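Putative flagellar protein FliS (Parabacteroides merdae ATCC 43184, PDB 4YOK) is of unknown function, joining an N-terminal domain of prealbumin-like fold to a second beta domain that is probably of E-set type. Local coordinates at residues E30-Q35 with V49-D54. Residues are numbered along the deposited sequence; the frame is centred on the assembly and turned at random.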
# COMPACT_ATOMS: atom_id res chain seq x y z
N GLU A 30 9.56 5.75 2.28
CA GLU A 30 9.17 5.54 3.70
C GLU A 30 7.70 5.97 3.92
O GLU A 30 7.34 6.41 5.01
CB GLU A 30 10.11 6.30 4.64
CG GLU A 30 11.58 6.02 4.39
CD GLU A 30 12.53 6.67 5.38
OE1 GLU A 30 12.16 7.68 6.02
OE2 GLU A 30 13.67 6.16 5.49
N ALA A 31 6.87 5.83 2.88
CA ALA A 31 5.47 6.26 2.93
C ALA A 31 4.66 5.57 4.03
O ALA A 31 3.87 6.24 4.72
CB ALA A 31 4.80 6.03 1.61
N VAL A 32 4.85 4.24 4.19
CA VAL A 32 4.12 3.43 5.17
C VAL A 32 5.10 2.69 6.07
O VAL A 32 5.97 1.95 5.59
CB VAL A 32 3.11 2.47 4.49
CG1 VAL A 32 2.32 1.66 5.52
CG2 VAL A 32 2.16 3.23 3.57
N GLN A 33 4.95 2.92 7.39
CA GLN A 33 5.81 2.32 8.39
C GLN A 33 5.05 1.61 9.47
O GLN A 33 3.94 2.01 9.82
CB GLN A 33 6.68 3.41 9.05
CG GLN A 33 7.66 4.05 8.08
CD GLN A 33 8.32 5.29 8.65
OE1 GLN A 33 8.24 6.38 8.07
NE2 GLN A 33 8.99 5.15 9.77
N LEU A 34 5.69 0.60 10.04
CA LEU A 34 5.22 -0.10 11.24
C LEU A 34 6.27 0.09 12.31
O LEU A 34 7.38 0.54 12.01
CB LEU A 34 4.94 -1.59 11.00
CG LEU A 34 3.98 -1.96 9.87
CD1 LEU A 34 3.90 -3.44 9.74
CD2 LEU A 34 2.59 -1.33 10.07
N GLN A 35 5.94 -0.25 13.55
CA GLN A 35 6.92 -0.09 14.63
C GLN A 35 7.01 -1.36 15.42
O GLN A 35 6.00 -2.00 15.65
CB GLN A 35 6.54 1.10 15.53
CG GLN A 35 6.71 2.45 14.83
CD GLN A 35 6.30 3.58 15.72
OE1 GLN A 35 5.11 3.78 15.99
NE2 GLN A 35 7.27 4.29 16.24
N VAL A 49 9.93 -0.14 10.64
CA VAL A 49 10.02 -1.08 9.50
C VAL A 49 9.19 -0.46 8.38
O VAL A 49 8.12 0.09 8.64
CB VAL A 49 9.70 -2.58 9.74
CG1 VAL A 49 10.67 -3.21 10.74
CG2 VAL A 49 8.26 -2.82 10.14
N PHE A 50 9.71 -0.49 7.18
CA PHE A 50 9.07 0.15 6.05
C PHE A 50 8.33 -0.93 5.25
O PHE A 50 8.88 -2.00 4.99
CB PHE A 50 10.12 0.96 5.25
CG PHE A 50 10.96 1.82 6.18
CD1 PHE A 50 12.10 1.30 6.80
CD2 PHE A 50 10.57 3.11 6.51
CE1 PHE A 50 12.81 2.06 7.74
CE2 PHE A 50 11.31 3.88 7.42
CZ PHE A 50 12.43 3.35 8.03
N VAL A 51 7.06 -0.68 4.96
CA VAL A 51 6.21 -1.65 4.27
C VAL A 51 6.37 -1.48 2.75
O VAL A 51 6.46 -0.36 2.26
CB VAL A 51 4.74 -1.49 4.75
CG1 VAL A 51 3.84 -2.51 4.09
CG2 VAL A 51 4.64 -1.62 6.28
N GLY A 52 6.48 -2.60 2.03
CA GLY A 52 6.65 -2.58 0.57
C GLY A 52 5.34 -2.40 -0.18
O GLY A 52 4.27 -2.36 0.43
N GLN A 53 5.42 -2.37 -1.51
CA GLN A 53 4.25 -2.21 -2.38
C GLN A 53 3.18 -3.26 -2.20
O GLN A 53 2.00 -2.98 -2.38
CB GLN A 53 4.69 -2.31 -3.84
CG GLN A 53 5.30 -1.08 -4.39
CD GLN A 53 5.07 -1.02 -5.89
OE1 GLN A 53 4.77 0.03 -6.41
NE2 GLN A 53 5.27 -2.14 -6.61
N ASP A 54 3.60 -4.51 -1.93
CA ASP A 54 2.74 -5.67 -1.79
C ASP A 54 2.34 -5.89 -0.31
O ASP A 54 1.76 -6.92 0.03
CB ASP A 54 3.45 -6.91 -2.38
CG ASP A 54 4.78 -7.26 -1.72
OD1 ASP A 54 5.19 -6.56 -0.75
OD2 ASP A 54 5.45 -8.21 -2.20
O HOH W 1 6.29 2.47 2.29
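The antiparallel hairpin of strands 33-37 and 47-50, at one edge of a four-stranded sheet in the prealbumin-like domain, pairs Leu-34 with Val-49 and sets Gln-33 against Phe-50. Leu-34 and Val-49 exchange two backbone bonds, N of Leu-34 to O of Val-49 (2.9 Å) and N of Val-49 to O of Leu-34 (3.0 Å). A third, nearly straight at 175°, runs from N of Val-51 to O of Val-32. The other half of this pair is bridged by a water, which accepts the N-H of Val-32 and lies 2.8 Å from O of Val-51; beyond it the chains diverge.

The two faces differ sharply. On the buried one, CG2 of Val-49 meets CB of Leu-34 at 3.6 Å; Val-51, further along, brings CG2 to 3.7 Å from CG of Leu-34. On the exposed one, chi1 of -48° leans the Phe-50 ring toward two extended chains: CG of Gln-33 approaches CD2 at 3.4 Å, while Glu-30 runs along the CD2-CE2 side (CD to CE2 3.7 Å), its carboxylate plane turned 19° from the ring plane.

Phe-57 and Ala-59 of strand 56-62, in another sheet, cover Val-49; Phe-57 also touches Leu-34, which packs on Leu-68 and Thr-70 of strand 64-70, the neighbour of 33-37 in its own sheet.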